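Local coordinates for protein HP1028 (Helicobacter pylori, PDB 4INN) that is of uncertain function but has a lipocalin-type beta-barrel fold and probably binds or transports small molecules, at residues E54-S68 / L165-I177. The protein carries 1 engineered substitution. Sequence-based numbering, arbitrary orientation.
Sequences EFFEHNGKFYAYGIS and LKRFNLDEVLKTI
Leu170, Val173 and Leu174 of helix 170-174 lie on the aromatic side chains of the hairpin formed by strands 54-58 and 61-68. Three methyl groups make CH-pi contacts. Leu170 CD2 sits over one face of the Phe56 ring, 4.2 Å from its centroid; Tyr63 CB covers the opposite face. Val173 CG2 stands almost on the normal of the Tyr65 ring, while Val173 CG1 reaches Tyr65 CD2 at 3.7 Å. Leu174 CD2 serves two rings: it lies over a face of His58 and meets Phe56 at the ring edge, 3.6 Å from CE1. With chi1 at 66°, Phe56 lays its ring alongside the side chains of Leu170 and Val173, pointing the opposite way.

Further apolar contacts lie toward both ends. Phe168 CD1 packs 3.5 Å from Tyr65 CE1, with the ring planes at 71°. Ile177 CD1 touches Tyr63 CE1.

The polar contacts gather at Glu54. Its extended side chain forms a salt bridge with Arg167. Arg167 NH1 donates to the syn lone pair of Glu54 OE2 at 2.8 Å, and OE2 lies almost in the guanidinium plane. A water donates to Glu54 OE1 and to Phe168 O, bridging the segments.

The helix crosses strand 54-58 at 83°. This short helix covers the hairpin from outside the eight-stranded barrel, consistent with the C-terminal helix that packs on the barrel in lipocalins.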
# COMPACT_ATOMS: atom_id res chain seq x y z
N GLU A 54 -1.21 -5.02 -2.45
CA GLU A 54 -2.31 -5.73 -1.80
C GLU A 54 -2.64 -5.24 -0.41
O GLU A 54 -1.78 -5.21 0.45
CB GLU A 54 -2.01 -7.22 -1.70
CG GLU A 54 -3.13 -8.01 -1.00
CD GLU A 54 -3.08 -9.50 -1.26
OE1 GLU A 54 -2.09 -9.99 -1.85
OE2 GLU A 54 -4.05 -10.20 -0.86
N PHE A 55 -3.91 -4.91 -0.18
CA PHE A 55 -4.40 -4.55 1.15
C PHE A 55 -4.94 -5.83 1.83
O PHE A 55 -5.56 -6.65 1.15
CB PHE A 55 -5.51 -3.49 1.09
CG PHE A 55 -5.02 -2.09 0.88
CD1 PHE A 55 -5.02 -1.18 1.92
CD2 PHE A 55 -4.64 -1.65 -0.37
CE1 PHE A 55 -4.62 0.14 1.74
CE2 PHE A 55 -4.22 -0.34 -0.57
CZ PHE A 55 -4.22 0.56 0.50
N PHE A 56 -4.72 -5.98 3.13
CA PHE A 56 -5.32 -7.09 3.90
C PHE A 56 -5.66 -6.65 5.33
O PHE A 56 -5.12 -5.64 5.77
CB PHE A 56 -4.37 -8.31 3.91
CG PHE A 56 -3.05 -8.09 4.64
CD1 PHE A 56 -2.86 -8.56 5.91
CD2 PHE A 56 -1.99 -7.44 4.02
CE1 PHE A 56 -1.64 -8.37 6.57
CE2 PHE A 56 -0.77 -7.24 4.67
CZ PHE A 56 -0.59 -7.72 5.95
N GLU A 57 -6.58 -7.36 6.03
CA GLU A 57 -6.84 -7.04 7.46
C GLU A 57 -6.15 -7.99 8.40
O GLU A 57 -5.90 -9.12 8.07
CB GLU A 57 -8.35 -6.92 7.83
CG GLU A 57 -9.14 -8.19 8.16
CD GLU A 57 -8.80 -8.93 9.49
OE1 GLU A 57 -8.83 -8.34 10.61
OE2 GLU A 57 -8.53 -10.17 9.41
N HIS A 58 -5.86 -7.52 9.59
CA HIS A 58 -5.31 -8.36 10.63
C HIS A 58 -5.56 -7.70 11.97
O HIS A 58 -5.27 -6.52 12.14
CB HIS A 58 -3.81 -8.55 10.39
CG HIS A 58 -3.07 -9.13 11.56
ND1 HIS A 58 -3.04 -10.48 11.83
CD2 HIS A 58 -2.33 -8.54 12.52
CE1 HIS A 58 -2.33 -10.70 12.92
NE2 HIS A 58 -1.88 -9.53 13.35
N ASN A 59 -6.13 -8.46 12.91
CA ASN A 59 -6.50 -7.96 14.22
C ASN A 59 -7.36 -6.71 14.11
O ASN A 59 -7.22 -5.76 14.89
CB ASN A 59 -5.25 -7.72 15.08
CG ASN A 59 -4.49 -9.02 15.38
OD1 ASN A 59 -3.30 -9.01 15.71
ND2 ASN A 59 -5.18 -10.14 15.25
N GLY A 60 -8.25 -6.74 13.11
CA GLY A 60 -9.21 -5.67 12.85
C GLY A 60 -8.77 -4.41 12.11
O GLY A 60 -9.60 -3.54 11.84
N LYS A 61 -7.47 -4.28 11.82
CA LYS A 61 -6.98 -3.11 11.09
C LYS A 61 -6.45 -3.56 9.74
O LYS A 61 -6.16 -4.75 9.54
CB LYS A 61 -5.86 -2.40 11.85
CG LYS A 61 -6.12 -2.09 13.32
CD LYS A 61 -4.87 -1.46 13.93
CE LYS A 61 -4.88 -1.47 15.45
NZ LYS A 61 -5.59 -0.28 15.99
N PHE A 62 -6.30 -2.60 8.83
CA PHE A 62 -5.88 -2.87 7.46
C PHE A 62 -4.45 -2.46 7.20
O PHE A 62 -3.97 -1.48 7.78
CB PHE A 62 -6.86 -2.22 6.48
CG PHE A 62 -8.24 -2.77 6.65
CD1 PHE A 62 -8.65 -3.89 5.93
CD2 PHE A 62 -9.09 -2.26 7.65
CE1 PHE A 62 -9.91 -4.42 6.14
CE2 PHE A 62 -10.35 -2.82 7.86
CZ PHE A 62 -10.76 -3.89 7.11
N TYR A 63 -3.79 -3.25 6.37
CA TYR A 63 -2.39 -3.11 6.08
C TYR A 63 -2.20 -3.26 4.57
O TYR A 63 -3.10 -3.74 3.92
CB TYR A 63 -1.60 -4.22 6.78
CG TYR A 63 -1.70 -4.25 8.27
CD1 TYR A 63 -0.69 -3.73 9.06
CD2 TYR A 63 -2.81 -4.82 8.91
CE1 TYR A 63 -0.78 -3.74 10.44
CE2 TYR A 63 -2.91 -4.84 10.28
CZ TYR A 63 -1.89 -4.30 11.03
OH TYR A 63 -2.00 -4.32 12.39
N ALA A 64 -1.03 -2.90 4.04
CA ALA A 64 -0.71 -3.19 2.64
C ALA A 64 0.78 -3.50 2.42
O ALA A 64 1.65 -2.96 3.13
CB ALA A 64 -1.12 -2.03 1.75
N TYR A 65 1.06 -4.35 1.42
CA TYR A 65 2.44 -4.65 1.00
C TYR A 65 2.53 -4.56 -0.53
O TYR A 65 1.51 -4.54 -1.20
CB TYR A 65 2.88 -6.04 1.48
CG TYR A 65 2.22 -7.19 0.74
CD1 TYR A 65 2.76 -7.67 -0.44
CD2 TYR A 65 1.06 -7.78 1.21
CE1 TYR A 65 2.17 -8.71 -1.13
CE2 TYR A 65 0.45 -8.82 0.51
CZ TYR A 65 1.00 -9.27 -0.67
OH TYR A 65 0.40 -10.27 -1.37
N GLY A 66 3.73 -4.45 -1.08
CA GLY A 66 3.90 -4.26 -2.52
C GLY A 66 4.14 -5.58 -3.22
O GLY A 66 4.82 -6.43 -2.69
N ILE A 67 3.57 -5.77 -4.40
CA ILE A 67 3.72 -7.02 -5.11
C ILE A 67 4.82 -6.87 -6.17
O ILE A 67 5.83 -7.55 -6.12
CB ILE A 67 2.37 -7.43 -5.73
CG1 ILE A 67 1.43 -7.89 -4.62
CG2 ILE A 67 2.55 -8.51 -6.80
CD1 ILE A 67 0.01 -8.05 -5.09
N SER A 68 4.61 -5.95 -7.11
CA SER A 68 5.60 -5.61 -8.14
C SER A 68 5.23 -4.28 -8.78
O SER A 68 4.12 -3.77 -8.60
CB SER A 68 5.68 -6.69 -9.22
OG SER A 68 4.40 -6.92 -9.81
N LEU A 165 -0.01 -11.91 -11.31
CA LEU A 165 0.48 -11.30 -10.09
C LEU A 165 0.60 -12.37 -9.05
O LEU A 165 -0.30 -13.21 -8.90
CB LEU A 165 -0.47 -10.19 -9.60
CG LEU A 165 -0.68 -9.02 -10.57
CD1 LEU A 165 -1.54 -7.95 -9.90
CD2 LEU A 165 0.66 -8.46 -11.07
N LYS A 166 1.73 -12.33 -8.35
CA LYS A 166 1.99 -13.18 -7.21
C LYS A 166 1.37 -12.64 -5.91
O LYS A 166 1.70 -11.54 -5.45
CB LYS A 166 3.47 -13.28 -7.00
CG LYS A 166 3.86 -14.35 -6.00
CD LYS A 166 4.97 -13.89 -5.10
CE LYS A 166 6.13 -14.82 -5.15
NZ LYS A 166 6.29 -15.56 -3.90
N ARG A 167 0.49 -13.43 -5.32
CA ARG A 167 -0.06 -13.18 -3.99
C ARG A 167 0.82 -13.91 -2.96
O ARG A 167 0.87 -15.13 -2.90
CB ARG A 167 -1.54 -13.60 -3.91
CG ARG A 167 -2.52 -12.66 -4.63
CD ARG A 167 -3.65 -12.20 -3.72
NE ARG A 167 -4.65 -13.25 -3.57
CZ ARG A 167 -5.41 -13.46 -2.48
NH1 ARG A 167 -5.30 -12.68 -1.41
NH2 ARG A 167 -6.29 -14.48 -2.46
N PHE A 168 1.51 -13.11 -2.14
CA PHE A 168 2.47 -13.57 -1.14
C PHE A 168 1.73 -14.15 0.03
O PHE A 168 0.66 -13.68 0.36
CB PHE A 168 3.33 -12.38 -0.64
CG PHE A 168 4.34 -11.88 -1.64
CD1 PHE A 168 3.94 -11.24 -2.79
CD2 PHE A 168 5.70 -12.02 -1.41
CE1 PHE A 168 4.89 -10.76 -3.71
CE2 PHE A 168 6.66 -11.57 -2.32
CZ PHE A 168 6.26 -10.94 -3.48
N ASN A 169 2.30 -15.13 0.72
CA ASN A 169 1.58 -15.58 1.90
C ASN A 169 1.71 -14.57 3.04
O ASN A 169 2.73 -13.86 3.19
CB ASN A 169 1.90 -17.03 2.31
CG ASN A 169 2.87 -17.11 3.42
OD1 ASN A 169 3.88 -16.44 3.38
ND2 ASN A 169 2.62 -17.95 4.39
N LEU A 170 0.64 -14.50 3.81
CA LEU A 170 0.37 -13.36 4.65
C LEU A 170 0.92 -13.50 6.02
O LEU A 170 1.21 -12.50 6.63
CB LEU A 170 -1.12 -13.09 4.71
CG LEU A 170 -1.66 -12.59 3.36
CD1 LEU A 170 -3.17 -12.45 3.48
CD2 LEU A 170 -1.03 -11.28 2.92
N ASP A 171 1.10 -14.72 6.49
CA ASP A 171 1.81 -14.94 7.76
C ASP A 171 3.24 -14.43 7.64
O ASP A 171 3.75 -13.77 8.52
CB ASP A 171 1.79 -16.42 8.15
CG ASP A 171 0.42 -16.89 8.67
OD1 ASP A 171 -0.64 -16.19 8.50
OD2 ASP A 171 0.40 -18.00 9.27
N GLU A 172 3.88 -14.74 6.53
CA GLU A 172 5.26 -14.36 6.30
C GLU A 172 5.35 -12.85 6.13
O GLU A 172 6.23 -12.22 6.69
CB GLU A 172 5.72 -15.08 5.05
CG GLU A 172 7.21 -15.17 4.82
CD GLU A 172 7.53 -15.93 3.51
OE1 GLU A 172 8.46 -15.47 2.78
OE2 GLU A 172 6.85 -16.95 3.21
N VAL A 173 4.41 -12.28 5.38
CA VAL A 173 4.28 -10.82 5.21
C VAL A 173 4.03 -10.11 6.53
O VAL A 173 4.57 -9.05 6.77
CB VAL A 173 3.14 -10.46 4.23
CG1 VAL A 173 2.84 -8.97 4.24
CG2 VAL A 173 3.48 -10.89 2.83
N LEU A 174 3.20 -10.68 7.39
CA LEU A 174 3.03 -10.14 8.76
C LEU A 174 4.31 -10.07 9.63
O LEU A 174 4.48 -9.11 10.35
CB LEU A 174 1.99 -10.95 9.52
CG LEU A 174 0.56 -10.67 9.07
CD1 LEU A 174 -0.37 -11.81 9.54
CD2 LEU A 174 0.13 -9.29 9.58
N LYS A 175 5.20 -11.07 9.56
CA LYS A 175 6.46 -11.04 10.33
C LYS A 175 7.31 -9.83 9.96
O LYS A 175 8.23 -9.43 10.65
CB LYS A 175 7.29 -12.32 10.12
CG LYS A 175 6.65 -13.61 10.63
CD LYS A 175 7.65 -14.77 10.64
CE LYS A 175 7.13 -16.03 9.93
NZ LYS A 175 5.85 -16.55 10.53
N THR A 176 6.95 -9.24 8.84
CA THR A 176 7.64 -8.11 8.24
C THR A 176 7.33 -6.76 8.92
O THR A 176 7.96 -5.75 8.61
CB THR A 176 7.24 -8.14 6.74
OG1 THR A 176 8.37 -8.49 5.93
CG2 THR A 176 6.60 -6.88 6.29
N ILE A 177 6.37 -6.74 9.84
CA ILE A 177 6.14 -5.57 10.69
C ILE A 177 7.16 -5.64 11.84
O ILE A 177 6.97 -6.36 12.83
CB ILE A 177 4.71 -5.53 11.30
CG1 ILE A 177 3.63 -5.65 10.22
CG2 ILE A 177 4.52 -4.24 12.08
CD1 ILE A 177 2.34 -6.27 10.71
O HOH W 1 -1.57 -12.54 -0.67